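Long-range contacts in pseudoperoxidase (Leishmania major, PDB 5VIA), which binds heme b, its iron held by a histidine and a cysteine, and belongs to the heme peroxidase family, though it is named a pseudoperoxidase: residues A82-D87 with R115-T120; S169-A174 with Q236-A241; A199-A204 with L219-V224. All blocks are in the same frame, centred on the assembly; numbering follows the deposited sequence.

From the N terminus, the chain first returns on itself at contact 1, where R115-T120, just past the short strand 112-113, comes back to the start of helix 85-99 at A82-D87. That loop, largely helical, is complete before contact 2 opens at S169, beside the heme. Contact 2 closes when strand 235-240 meets the loop S169-A174, and within that long excursion contact 3 pairs A199-A204 with L219-V224. Both contacts reach the same three-stranded antiparallel sheet, contact 2 through its strand 235-240, and strand 219-224 lies in the middle; their centres are about 7 Å apart. Contact 1 stands on the opposite side of the chain's centre, with its centre about 33 Å from that of contact 2.

Contact 1: A82-D87 with R115-T120; sequences ASSTED and RNDSDT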
ATOM      1  N   ALA A  82     -24.156  -6.367   7.655  1.00 57.98           N
ATOM      2  CA  ALA A  82     -24.840  -5.103   7.325  1.00 60.12           C
ATOM      3  C   ALA A  82     -23.906  -3.972   6.903  1.00 59.16           C
ATOM      4  O   ALA A  82     -24.363  -2.947   6.394  1.00 60.08           O
ATOM      5  CB  ALA A  82     -25.770  -4.635   8.460  1.00 61.33           C
ATOM      6  N   SER A  83     -22.607  -4.138   7.127  1.00 55.23           N
ATOM      7  CA  SER A  83     -21.631  -3.255   6.507  1.00 52.71           C
ATOM      8  C   SER A  83     -21.216  -3.865   5.182  1.00 48.95           C
ATOM      9  O   SER A  83     -21.224  -5.084   5.030  1.00 49.33           O
ATOM     10  CB  SER A  83     -20.403  -3.086   7.397  1.00 53.88           C
ATOM     11  OG  SER A  83     -19.381  -2.399   6.696  1.00 54.83           O
ATOM     12  N   SER A  84     -20.864  -3.029   4.212  1.00 39.19           N
ATOM     13  CA  SER A  84     -20.314  -3.549   2.973  1.00 37.62           C
ATOM     14  C   SER A  84     -18.891  -4.024   3.242  1.00 37.76           C
ATOM     15  O   SER A  84     -18.199  -3.494   4.123  1.00 36.67           O
ATOM     16  CB  SER A  84     -20.328  -2.491   1.871  1.00 36.83           C
ATOM     17  OG  SER A  84     -19.253  -1.574   2.018  1.00 36.26           O
ATOM     18  N   THR A  85     -18.461  -5.034   2.493  1.00 43.06           N
ATOM     19  CA  THR A  85     -17.116  -5.587   2.629  1.00 42.50           C
ATOM     20  C   THR A  85     -16.049  -4.572   2.213  1.00 40.28           C
ATOM     21  O   THR A  85     -14.951  -4.541   2.772  1.00 40.24           O
ATOM     22  CB  THR A  85     -16.993  -6.904   1.830  1.00 44.23           C
ATOM     23  OG1 THR A  85     -17.734  -7.926   2.509  1.00 45.83           O
ATOM     24  CG2 THR A  85     -15.557  -7.354   1.736  1.00 44.88           C
ATOM     25  N   GLU A  86     -16.378  -3.721   1.245  1.00 36.14           N
ATOM     26  CA  GLU A  86     -15.463  -2.664   0.832  1.00 34.19           C
ATOM     27  C   GLU A  86     -15.221  -1.643   1.948  1.00 34.64           C
ATOM     28  O   GLU A  86     -14.082  -1.237   2.178  1.00 34.27           O
ATOM     29  CB  GLU A  86     -15.972  -1.967  -0.440  1.00 32.87           C
ATOM     30  CG  GLU A  86     -16.003  -2.845  -1.694  1.00 32.87           C
ATOM     31  CD  GLU A  86     -14.625  -3.181  -2.247  1.00 35.23           C
ATOM     32  OE1 GLU A  86     -13.601  -2.631  -1.790  1.00 34.43           O
ATOM     33  OE2 GLU A  86     -14.562  -4.019  -3.162  1.00 39.74           O
ATOM     34  N   ASP A  87     -16.284  -1.226   2.634  1.00 29.32           N
ATOM     35  CA  ASP A  87     -16.141  -0.322   3.777  1.00 28.22           C
ATOM     36  C   ASP A  87     -15.257  -0.953   4.857  1.00 28.29           C
ATOM     37  O   ASP A  87     -14.328  -0.318   5.376  1.00 28.70           O
ATOM     38  CB  ASP A  87     -17.511   0.037   4.365  1.00 30.44           C
ATOM     39  CG  ASP A  87     -18.180   1.185   3.633  1.00 31.71           C
ATOM     40  OD1 ASP A  87     -17.519   1.809   2.784  1.00 31.23           O
ATOM     41  OD2 ASP A  87     -19.358   1.477   3.917  1.00 32.50           O
ATOM     42  N   ARG A 115     -19.414   2.391   0.401  1.00 32.90           N
ATOM     43  CA  ARG A 115     -18.734   1.725  -0.712  1.00 31.44           C
ATOM     44  C   ARG A 115     -19.560   0.519  -1.135  1.00 34.25           C
ATOM     45  O   ARG A 115     -19.834  -0.365  -0.316  1.00 33.69           O
ATOM     46  CB  ARG A 115     -17.326   1.267  -0.316  1.00 28.33           C
ATOM     47  CG  ARG A 115     -16.303   2.387  -0.188  1.00 27.14           C
ATOM     48  CD  ARG A 115     -15.016   1.913   0.512  1.00 28.18           C
ATOM     49  NE  ARG A 115     -14.147   3.062   0.768  1.00 27.24           N
ATOM     50  CZ  ARG A 115     -14.338   3.923   1.767  1.00 28.59           C
ATOM     51  NH1 ARG A 115     -15.346   3.747   2.616  1.00 31.48           N
ATOM     52  NH2 ARG A 115     -13.528   4.960   1.920  1.00 26.49           N
ATOM     53  N   ASN A 116     -19.985   0.508  -2.397  1.00 50.80           N
ATOM     54  CA  ASN A 116     -20.781  -0.589  -2.937  1.00 53.23           C
ATOM     55  C   ASN A 116     -19.932  -1.824  -3.165  1.00 52.10           C
ATOM     56  O   ASN A 116     -18.900  -1.758  -3.836  1.00 48.94           O
ATOM     57  CB  ASN A 116     -21.421  -0.189  -4.274  1.00 57.71           C
ATOM     58  CG  ASN A 116     -22.663   0.670  -4.104  1.00 62.15           C
ATOM     59  OD1 ASN A 116     -22.704   1.818  -4.551  1.00 63.93           O
ATOM     60  ND2 ASN A 116     -23.692   0.109  -3.473  1.00 63.83           N
ATOM     61  N   ASP A 117     -20.361  -2.949  -2.610  1.00 49.85           N
ATOM     62  CA  ASP A 117     -19.790  -4.222  -3.004  1.00 48.08           C
ATOM     63  C   ASP A 117     -20.352  -4.498  -4.386  1.00 50.10           C
ATOM     64  O   ASP A 117     -21.335  -5.230  -4.538  1.00 50.81           O
ATOM     65  CB  ASP A 117     -20.185  -5.337  -2.030  1.00 49.76           C
ATOM     66  CG  ASP A 117     -19.485  -5.215  -0.693  1.00 49.83           C
ATOM     67  OD1 ASP A 117     -18.417  -4.568  -0.640  1.00 47.46           O
ATOM     68  OD2 ASP A 117     -20.003  -5.774   0.303  1.00 51.25           O
ATOM     69  N   SER A 118     -19.760  -3.874  -5.395  1.00 52.14           N
ATOM     70  CA  SER A 118     -20.217  -4.112  -6.749  1.00 54.10           C
ATOM     71  C   SER A 118     -19.622  -5.422  -7.258  1.00 54.58           C
ATOM     72  O   SER A 118     -18.656  -5.963  -6.703  1.00 53.79           O
ATOM     73  CB  SER A 118     -19.881  -2.939  -7.678  1.00 52.23           C
ATOM     74  OG  SER A 118     -18.482  -2.796  -7.852  1.00 52.07           O
ATOM     75  N   ASP A 119     -20.234  -5.940  -8.305  1.00 47.92           N
ATOM     76  CA  ASP A 119     -19.805  -7.183  -8.904  1.00 46.66           C
ATOM     77  C   ASP A 119     -19.299  -6.759 -10.268  1.00 44.69           C
ATOM     78  O   ASP A 119     -19.951  -6.992 -11.278  1.00 46.18           O
ATOM     79  CB  ASP A 119     -21.009  -8.104  -9.019  1.00 47.08           C
ATOM     80  CG  ASP A 119     -20.651  -9.488  -9.496  1.00 43.97           C
ATOM     81  OD1 ASP A 119     -19.571 -10.006  -9.128  1.00 44.47           O
ATOM     82  OD2 ASP A 119     -21.473 -10.057 -10.227  1.00 46.51           O
ATOM     83  N   THR A 120     -18.152  -6.087 -10.274  1.00 47.41           N
ATOM     84  CA  THR A 120     -17.610  -5.479 -11.487  1.00 47.80           C
ATOM     85  C   THR A 120     -16.580  -6.398 -12.129  1.00 44.32           C
ATOM     86  O   THR A 120     -15.728  -6.945 -11.437  1.00 43.62           O
ATOM     87  CB  THR A 120     -16.903  -4.141 -11.163  1.00 47.59           C
ATOM     88  OG1 THR A 120     -17.773  -3.301 -10.391  1.00 48.11           O
ATOM     89  CG2 THR A 120     -16.517  -3.424 -12.440  1.00 46.12           C
TER
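D87 OD1 is gripped by two donors of R115, the guanidinium NH1 at 2.9 Å and the backbone N at 3.1 Å. They arrive from opposite faces of the carboxylate, each nearly 40° out of its plane, while OD1 itself lies in the plane of the guanidinium, at its edge. The NH1 bond is also a salt bridge, and the R115 side chain has further anchors in the carbonyls of R112 and I278; D87 OD2 takes the backbone N-H of G114. Along the way, R115 CB packs against E86 CB at 3.5 Å.

The carboxylate of D117 faces the first turn of helix 85-99. Both its oxygens use syn lone pairs. OD2 takes T85 N at 2.8 Å, and OD1 takes E86 N at 2.9 Å. Two N-H groups of the helix start are thus satisfied from outside, and the negative charge would probably suit the positive end of the helix dipole. Between D87 and D117, S84 OG donates to R115 O at 2.7 Å, in the carbonyl plane, and accepts from D87 N at 3.1 Å. This is a serine N-cap, joined here by an aspartate from a distant loop.

Contact 2: S169-A174 with Q236-A241; sequences SGLESA and QCVVNA. With HEM (protoporphyrin IX containing Fe), chain B.
V238 has CG1 anti to its backbone N (chi1 -179°), which leaves CG2 beside that N and turned to A174, whose CB it meets at 3.7 Å. Q236, two residues earlier on the same side of the strand, has CG likewise anti to the backbone N (chi1 175°) and CD fully extended beyond it (chi2 180°). Its chain passes A174 CB, with OE1 3.9 Å from that methyl. A174 CB is therefore packed against both V238 and the glutamine. L171 adds a looser apolar touch, CD1 to V238 CG2 at 4.3 Å, and also lies on L219 and V203.

The loop S169-A174 runs beside an edge strand, 235-240, of the three-stranded antiparallel sheet, which lies next to the heme edge and is probably part of the proximal domain, as in related peroxidases. Across the contact, the backbones meet through a CA-H...O approach, A174 CA to Q236 O at 3.4 Å, and through a water that donates to S173 O and accepts from Q236 N. Beyond it, V238 makes a backbone hydrogen bond to T175, the residue after A174.

Both segments reach the heme at their far ends. S169 OG donates to propionate oxygen O1A at 2.5 Å; a weak bond from S169 N joins it on the same oxygen. T36, E163 and H165 supply other hydrogen bonds to the heme. N240, right before helix 241-245, lays its amide against the pyrrole methyl instead, with CG 3.4 Å from heme CMB and OD1 3.5 Å from CHB, while its ND2 donates to V56 O.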
ATOM      1  N   SER A 169       6.794 -11.420  -4.292  1.00 36.25           N
ATOM      2  CA  SER A 169       7.974 -10.961  -5.022  1.00 36.43           C
ATOM      3  C   SER A 169       8.902 -12.100  -5.410  1.00 38.15           C
ATOM      4  O   SER A 169       9.695 -11.974  -6.338  1.00 38.21           O
ATOM      5  CB  SER A 169       8.749  -9.935  -4.198  1.00 38.05           C
ATOM      6  OG  SER A 169       7.929  -8.824  -3.923  1.00 36.84           O
ATOM      7  N   GLY A 170       8.824 -13.205  -4.678  1.00 32.33           N
ATOM      8  CA  GLY A 170       9.663 -14.354  -4.960  1.00 34.32           C
ATOM      9  C   GLY A 170      10.832 -14.495  -4.003  1.00 35.25           C
ATOM     10  O   GLY A 170      11.689 -15.369  -4.190  1.00 37.44           O
ATOM     11  N   LEU A 171      10.882 -13.626  -2.994  1.00 41.89           N
ATOM     12  CA  LEU A 171      11.940 -13.698  -1.983  1.00 43.00           C
ATOM     13  C   LEU A 171      11.395 -13.340  -0.599  1.00 41.73           C
ATOM     14  O   LEU A 171      10.353 -12.698  -0.473  1.00 39.90           O
ATOM     15  CB  LEU A 171      13.108 -12.779  -2.351  1.00 43.59           C
ATOM     16  CG  LEU A 171      12.656 -11.316  -2.452  1.00 44.05           C
ATOM     17  CD1 LEU A 171      13.408 -10.424  -1.492  1.00 45.14           C
ATOM     18  CD2 LEU A 171      12.800 -10.783  -3.860  1.00 44.01           C
ATOM     19  N   GLU A 172      12.131 -13.761   0.425  1.00 38.44           N
ATOM     20  CA  GLU A 172      11.735 -13.674   1.824  1.00 38.33           C
ATOM     21  C   GLU A 172      12.884 -12.968   2.560  1.00 41.03           C
ATOM     22  O   GLU A 172      13.978 -12.837   2.001  1.00 42.66           O
ATOM     23  CB  GLU A 172      11.590 -15.122   2.320  1.00 45.88           C
ATOM     24  CG  GLU A 172      11.394 -15.385   3.797  1.00 46.56           C
ATOM     25  CD  GLU A 172      10.738 -16.732   4.013  1.00 48.04           C
ATOM     26  OE1 GLU A 172      11.355 -17.627   4.630  1.00 49.57           O
ATOM     27  OE2 GLU A 172       9.593 -16.888   3.537  1.00 47.32           O
ATOM     28  N   SER A 173      12.654 -12.524   3.798  1.00 41.79           N
ATOM     29  CA  SER A 173      13.724 -11.962   4.640  1.00 43.36           C
ATOM     30  C   SER A 173      14.346 -10.707   4.040  1.00 42.86           C
ATOM     31  O   SER A 173      15.566 -10.538   4.033  1.00 43.75           O
ATOM     32  CB  SER A 173      14.826 -12.989   4.915  1.00 46.71           C
ATOM     33  OG  SER A 173      14.299 -14.151   5.520  1.00 51.11           O
ATOM     34  N   ALA A 174      13.496  -9.833   3.528  1.00 34.03           N
ATOM     35  CA  ALA A 174      13.942  -8.560   2.992  1.00 34.54           C
ATOM     36  C   ALA A 174      12.828  -7.566   3.241  1.00 32.83           C
ATOM     37  O   ALA A 174      11.669  -7.959   3.360  1.00 31.26           O
ATOM     38  CB  ALA A 174      14.218  -8.679   1.512  1.00 35.93           C
ATOM     39  N   GLN A 236      18.919  -7.218   4.386  1.00 38.12           N
ATOM     40  CA  GLN A 236      18.774  -7.044   2.952  1.00 38.67           C
ATOM     41  C   GLN A 236      17.623  -6.084   2.716  1.00 37.65           C
ATOM     42  O   GLN A 236      16.503  -6.318   3.180  1.00 37.91           O
ATOM     43  CB  GLN A 236      18.518  -8.397   2.266  1.00 38.34           C
ATOM     44  CG  GLN A 236      18.224  -8.319   0.762  1.00 39.95           C
ATOM     45  CD  GLN A 236      17.986  -9.685   0.146  1.00 42.42           C
ATOM     46  OE1 GLN A 236      17.488 -10.599   0.807  1.00 42.76           O
ATOM     47  NE2 GLN A 236      18.376  -9.845  -1.115  1.00 43.75           N
ATOM     48  N   CYS A 237      17.914  -4.986   2.025  1.00 34.25           N
ATOM     49  CA  CYS A 237      16.913  -3.969   1.735  1.00 34.07           C
ATOM     50  C   CYS A 237      16.729  -3.873   0.231  1.00 34.36           C
ATOM     51  O   CYS A 237      17.707  -3.756  -0.519  1.00 34.96           O
ATOM     52  CB  CYS A 237      17.343  -2.625   2.317  1.00 33.55           C
ATOM     53  SG  CYS A 237      17.685  -2.706   4.079  1.00 33.97           S
ATOM     54  N   VAL A 238      15.474  -3.928  -0.204  1.00 31.24           N
ATOM     55  CA  VAL A 238      15.150  -4.164  -1.607  1.00 32.51           C
ATOM     56  C   VAL A 238      14.147  -3.120  -2.090  1.00 30.65           C
ATOM     57  O   VAL A 238      13.167  -2.840  -1.399  1.00 30.11           O
ATOM     58  CB  VAL A 238      14.571  -5.586  -1.801  1.00 30.35           C
ATOM     59  CG1 VAL A 238      14.249  -5.841  -3.251  1.00 30.49           C
ATOM     60  CG2 VAL A 238      15.563  -6.651  -1.293  1.00 30.69           C
ATOM     61  N   VAL A 239      14.406  -2.526  -3.255  1.00 32.02           N
ATOM     62  CA  VAL A 239      13.532  -1.493  -3.822  1.00 31.62           C
ATOM     63  C   VAL A 239      13.484  -1.663  -5.341  1.00 33.02           C
ATOM     64  O   VAL A 239      14.491  -2.016  -5.956  1.00 32.31           O
ATOM     65  CB  VAL A 239      14.043  -0.063  -3.489  1.00 31.47           C
ATOM     66  CG1 VAL A 239      13.114   1.001  -4.062  1.00 32.92           C
ATOM     67  CG2 VAL A 239      14.173   0.136  -1.984  1.00 30.80           C
ATOM     68  N   ASN A 240      12.314  -1.447  -5.939  1.00 30.56           N
ATOM     69  CA  ASN A 240      12.175  -1.454  -7.398  1.00 31.75           C
ATOM     70  C   ASN A 240      13.106  -0.443  -8.058  1.00 33.39           C
ATOM     71  O   ASN A 240      13.261   0.673  -7.553  1.00 32.93           O
ATOM     72  CB  ASN A 240      10.728  -1.095  -7.783  1.00 29.22           C
ATOM     73  CG  ASN A 240       9.811  -2.296  -7.798  1.00 30.17           C
ATOM     74  OD1 ASN A 240       9.466  -2.836  -6.745  1.00 31.51           O
ATOM     75  ND2 ASN A 240       9.390  -2.713  -8.992  1.00 29.51           N
ATOM     76  N   ALA A 241      13.712  -0.818  -9.186  1.00 32.88           N
ATOM     77  CA  ALA A 241      14.509   0.121  -9.977  1.00 33.28           C
ATOM     78  C   ALA A 241      13.709   1.385 -10.280  1.00 32.45           C
ATOM     79  O   ALA A 241      14.238   2.497 -10.206  1.00 33.87           O
ATOM     80  CB  ALA A 241      14.988  -0.528 -11.281  1.00 33.73           C
TER
HETATM   81  CHA HEM B 500       5.062  -4.228  -0.478  1.00 25.64           C
HETATM   82  CHB HEM B 500       6.520  -2.524  -4.805  1.00 20.37           C
HETATM   83  CHC HEM B 500       3.013   0.819  -4.489  1.00 21.94           C
HETATM   84  CHD HEM B 500       2.077  -0.430   0.130  1.00 23.87           C
HETATM   85  C1A HEM B 500       5.682  -4.088  -1.695  1.00 23.55           C
HETATM   86  C2A HEM B 500       6.613  -5.044  -2.251  1.00 21.81           C
HETATM   87  C3A HEM B 500       7.014  -4.594  -3.436  1.00 19.68           C
HETATM   88  C4A HEM B 500       6.356  -3.314  -3.683  1.00 19.96           C
HETATM   89  CMA HEM B 500       8.007  -5.291  -4.385  1.00 26.69           C
HETATM   90  CAA HEM B 500       7.015  -6.382  -1.592  1.00 22.76           C
HETATM   91  CBA HEM B 500       5.795  -7.291  -1.834  1.00 17.79           C
HETATM   92  CGA HEM B 500       5.964  -8.678  -1.255  1.00 26.20           C
HETATM   93  O1A HEM B 500       6.895  -9.399  -1.691  1.00 27.38           O
HETATM   94  O2A HEM B 500       5.143  -9.075  -0.382  1.00 25.36           O
HETATM   95  C1B HEM B 500       5.688  -1.473  -5.135  1.00 24.43           C
HETATM   96  C2B HEM B 500       5.732  -0.668  -6.334  1.00 20.83           C
HETATM   97  C3B HEM B 500       4.755   0.249  -6.276  1.00 26.03           C
HETATM   98  C4B HEM B 500       4.072   0.085  -4.994  1.00 26.16           C
HETATM   99  CMB HEM B 500       6.720  -0.877  -7.491  1.00 19.27           C
HETATM  100  CAB HEM B 500       4.491   1.291  -7.392  1.00 27.17           C
HETATM  101  CBB HEM B 500       3.280   1.815  -7.607  1.00 22.93           C
HETATM  102  C1C HEM B 500       2.457   0.790  -3.223  1.00 20.65           C
HETATM  103  C2C HEM B 500       1.411   1.682  -2.703  1.00 20.54           C
HETATM  104  C3C HEM B 500       1.158   1.319  -1.416  1.00 19.91           C
HETATM  105  C4C HEM B 500       2.033   0.202  -1.094  1.00 21.01           C
HETATM  106  CMC HEM B 500       0.742   2.809  -3.539  1.00 19.51           C
HETATM  107  CAC HEM B 500       0.163   1.846  -0.357  1.00 21.12           C
HETATM  108  CBC HEM B 500      -0.787   2.753  -0.625  1.00 45.69           C
HETATM  109  C1D HEM B 500       2.803  -1.560   0.415  1.00 20.90           C
HETATM  110  C2D HEM B 500       2.830  -2.234   1.697  1.00 20.79           C
HETATM  111  C3D HEM B 500       3.767  -3.421   1.510  1.00 21.50           C
HETATM  112  C4D HEM B 500       4.209  -3.341   0.132  1.00 21.37           C
HETATM  113  CMD HEM B 500       2.073  -1.839   2.983  1.00 22.63           C
HETATM  114  CAD HEM B 500       4.135  -4.494   2.568  1.00 19.04           C
HETATM  115  CBD HEM B 500       3.049  -5.570   2.434  1.00 21.88           C
HETATM  116  CGD HEM B 500       3.285  -6.723   3.379  1.00 27.99           C
HETATM  117  O1D HEM B 500       2.589  -7.772   3.239  1.00 26.21           O
HETATM  118  O2D HEM B 500       4.170  -6.588   4.261  1.00 21.51           O
HETATM  119  NA  HEM B 500       5.551  -3.033  -2.592  1.00 21.47           N
HETATM  120  NB  HEM B 500       4.676  -0.984  -4.337  1.00 21.70           N
HETATM  121  NC  HEM B 500       2.812  -0.100  -2.205  1.00 22.92           N
HETATM  122  ND  HEM B 500       3.636  -2.230  -0.478  1.00 21.48           N
HETATM  123 FE   HEM B 500       4.155  -1.638  -2.441  1.00 28.24          FE
HETATM  124  O   HOH W   1      17.593  -9.680   5.628  1.00 40.38           O

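Contact 3: A199-A204 with L219-V224; sequences APLTVA and LRCVYV
L201 CB lies 3.9 Å from C221 CB and also meets L219 O. From there CG stands anti to the backbone N (chi1 173°). At the tip, CD2 comes to 4.4 Å from L219 CB. The side chain also rests on Q236 of strand 235-240. L201 follows directly on the short antiparallel pairing that makes 199-200 an edge strand of the three-stranded sheet, with 219-224 in the middle.

A199 and C221 form the hydrogen-bonded pair. A199 N donates to C221 O at 2.9 Å, and C221 N donates to A199 O at 2.7 Å. P200 and R220 form the neighbouring non-hydrogen-bonded pair, where R220 CB and CG lie beside the A199 carbonyl before the arginine extends toward helix 241-245. L201 N carries the backbone pairing one step further, to L219 O.

Next to that bond a water bridges the two backbones, donating to L201 O and accepting from L219 N. V203 regains the partner strand by side chain alone: its CG2, beside its own backbone N, touches L219 CD1 at 3.9 Å.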
ATOM      1  N   ALA A 199      22.252  -2.113  -5.951  1.00 44.57           N
ATOM      2  CA  ALA A 199      22.773  -2.924  -7.049  1.00 42.71           C
ATOM      3  C   ALA A 199      21.672  -3.862  -7.533  1.00 42.54           C
ATOM      4  O   ALA A 199      20.762  -4.192  -6.770  1.00 42.63           O
ATOM      5  CB  ALA A 199      23.999  -3.706  -6.600  1.00 43.45           C
ATOM      6  N   PRO A 200      21.728  -4.262  -8.814  1.00 47.30           N
ATOM      7  CA  PRO A 200      20.740  -5.195  -9.371  1.00 47.09           C
ATOM      8  C   PRO A 200      20.653  -6.469  -8.541  1.00 47.20           C
ATOM      9  O   PRO A 200      21.682  -6.972  -8.110  1.00 47.34           O
ATOM     10  CB  PRO A 200      21.312  -5.521 -10.753  1.00 48.90           C
ATOM     11  CG  PRO A 200      22.070  -4.306 -11.132  1.00 50.83           C
ATOM     12  CD  PRO A 200      22.636  -3.736  -9.848  1.00 49.51           C
ATOM     13  N   LEU A 201      19.441  -6.969  -8.315  1.00 47.18           N
ATOM     14  CA  LEU A 201      19.246  -8.202  -7.559  1.00 47.29           C
ATOM     15  C   LEU A 201      18.636  -9.262  -8.459  1.00 48.02           C
ATOM     16  O   LEU A 201      17.610  -9.027  -9.103  1.00 46.92           O
ATOM     17  CB  LEU A 201      18.330  -7.964  -6.353  1.00 44.26           C
ATOM     18  CG  LEU A 201      17.907  -9.200  -5.550  1.00 45.67           C
ATOM     19  CD1 LEU A 201      19.077  -9.760  -4.768  1.00 44.64           C
ATOM     20  CD2 LEU A 201      16.743  -8.884  -4.618  1.00 45.43           C
ATOM     21  N   THR A 202      19.269 -10.427  -8.519  1.00 47.96           N
ATOM     22  CA  THR A 202      18.695 -11.534  -9.266  1.00 49.33           C
ATOM     23  C   THR A 202      17.818 -12.336  -8.328  1.00 48.22           C
ATOM     24  O   THR A 202      18.284 -12.816  -7.299  1.00 48.49           O
ATOM     25  CB  THR A 202      19.775 -12.457  -9.840  1.00 52.47           C
ATOM     26  OG1 THR A 202      20.529 -11.752 -10.832  1.00 54.41           O
ATOM     27  CG2 THR A 202      19.138 -13.679 -10.482  1.00 53.69           C
ATOM     28  N   VAL A 203      16.544 -12.475  -8.665  1.00 45.26           N
ATOM     29  CA  VAL A 203      15.677 -13.342  -7.883  1.00 45.41           C
ATOM     30  C   VAL A 203      15.686 -14.713  -8.552  1.00 49.57           C
ATOM     31  O   VAL A 203      15.207 -14.865  -9.675  1.00 51.38           O
ATOM     32  CB  VAL A 203      14.247 -12.769  -7.758  1.00 43.49           C
ATOM     33  CG1 VAL A 203      13.378 -13.676  -6.917  1.00 42.16           C
ATOM     34  CG2 VAL A 203      14.291 -11.380  -7.139  1.00 43.25           C
ATOM     35  N   ALA A 204      16.259 -15.701  -7.869  1.00 51.80           N
ATOM     36  CA  ALA A 204      16.379 -17.053  -8.414  1.00 54.84           C
ATOM     37  C   ALA A 204      15.099 -17.857  -8.248  1.00 54.00           C
ATOM     38  O   ALA A 204      14.357 -17.668  -7.283  1.00 53.38           O
ATOM     39  CB  ALA A 204      17.533 -17.788  -7.756  1.00 57.18           C
ATOM     40  N   LEU A 219      14.311  -5.522  -9.514  1.00 37.87           N
ATOM     41  CA  LEU A 219      14.563  -5.283  -8.099  1.00 38.05           C
ATOM     42  C   LEU A 219      16.021  -4.916  -7.880  1.00 38.86           C
ATOM     43  O   LEU A 219      16.915  -5.445  -8.549  1.00 42.11           O
ATOM     44  CB  LEU A 219      14.164  -6.477  -7.239  1.00 35.95           C
ATOM     45  CG  LEU A 219      12.692  -6.896  -7.239  1.00 37.21           C
ATOM     46  CD1 LEU A 219      12.478  -8.041  -6.255  1.00 36.19           C
ATOM     47  CD2 LEU A 219      11.752  -5.739  -6.923  1.00 35.80           C
ATOM     48  N   ARG A 220      16.260  -3.977  -6.972  1.00 43.78           N
ATOM     49  CA  ARG A 220      17.625  -3.624  -6.621  1.00 45.67           C
ATOM     50  C   ARG A 220      17.798  -3.710  -5.116  1.00 44.64           C
ATOM     51  O   ARG A 220      16.820  -3.720  -4.363  1.00 43.47           O
ATOM     52  CB  ARG A 220      18.006  -2.243  -7.158  1.00 46.26           C
ATOM     53  CG  ARG A 220      17.996  -2.145  -8.684  1.00 47.29           C
ATOM     54  CD  ARG A 220      18.737  -0.901  -9.144  1.00 50.19           C
ATOM     55  NE  ARG A 220      18.498  -0.569 -10.549  1.00 51.91           N
ATOM     56  CZ  ARG A 220      18.340   0.678 -10.998  1.00 54.75           C
ATOM     57  NH1 ARG A 220      18.393   1.701 -10.153  1.00 53.93           N
ATOM     58  NH2 ARG A 220      18.125   0.909 -12.289  1.00 55.46           N
ATOM     59  N   CYS A 221      19.047  -3.768  -4.681  1.00 43.86           N
ATOM     60  CA  CYS A 221      19.335  -4.252  -3.348  1.00 45.06           C
ATOM     61  C   CYS A 221      20.510  -3.527  -2.705  1.00 45.93           C
ATOM     62  O   CYS A 221      21.525  -3.258  -3.359  1.00 46.05           O
ATOM     63  CB  CYS A 221      19.647  -5.747  -3.440  1.00 49.32           C
ATOM     64  SG  CYS A 221      20.031  -6.542  -1.888  1.00 48.40           S
ATOM     65  N   VAL A 222      20.354  -3.201  -1.424  1.00 39.70           N
ATOM     66  CA  VAL A 222      21.481  -2.813  -0.588  1.00 40.07           C
ATOM     67  C   VAL A 222      21.436  -3.624   0.707  1.00 40.06           C
ATOM     68  O   VAL A 222      20.355  -3.990   1.177  1.00 39.40           O
ATOM     69  CB  VAL A 222      21.502  -1.295  -0.290  1.00 42.38           C
ATOM     70  CG1 VAL A 222      20.406  -0.905   0.691  1.00 41.32           C
ATOM     71  CG2 VAL A 222      22.858  -0.889   0.245  1.00 44.06           C
ATOM     72  N   TYR A 223      22.611  -3.935   1.249  1.00 46.93           N
ATOM     73  CA  TYR A 223      22.704  -4.608   2.540  1.00 47.51           C
ATOM     74  C   TYR A 223      23.163  -3.610   3.585  1.00 48.52           C
ATOM     75  O   TYR A 223      24.204  -2.964   3.427  1.00 50.58           O
ATOM     76  CB  TYR A 223      23.660  -5.804   2.482  1.00 47.43           C
ATOM     77  CG  TYR A 223      23.114  -6.958   1.677  1.00 48.30           C
ATOM     78  CD1 TYR A 223      22.328  -7.940   2.271  1.00 48.25           C
ATOM     79  CD2 TYR A 223      23.381  -7.066   0.317  1.00 49.49           C
ATOM     80  CE1 TYR A 223      21.832  -8.997   1.533  1.00 48.55           C
ATOM     81  CE2 TYR A 223      22.883  -8.117  -0.429  1.00 49.26           C
ATOM     82  CZ  TYR A 223      22.109  -9.076   0.183  1.00 49.90           C
ATOM     83  OH  TYR A 223      21.624 -10.126  -0.566  1.00 52.84           O
ATOM     84  N   VAL A 224      22.377  -3.483   4.648  1.00 41.54           N
ATOM     85  CA  VAL A 224      22.608  -2.453   5.650  1.00 43.78           C
ATOM     86  C   VAL A 224      22.834  -3.107   7.009  1.00 44.80           C
ATOM     87  O   VAL A 224      22.128  -4.046   7.372  1.00 44.72           O
ATOM     88  CB  VAL A 224      21.410  -1.474   5.714  1.00 41.67           C
ATOM     89  CG1 VAL A 224      21.678  -0.361   6.699  1.00 43.20           C
ATOM     90  CG2 VAL A 224      21.140  -0.883   4.342  1.00 43.56           C
TER
HETATM   91  O   HOH W   2      15.086  -8.344  -9.734  1.00 35.70           O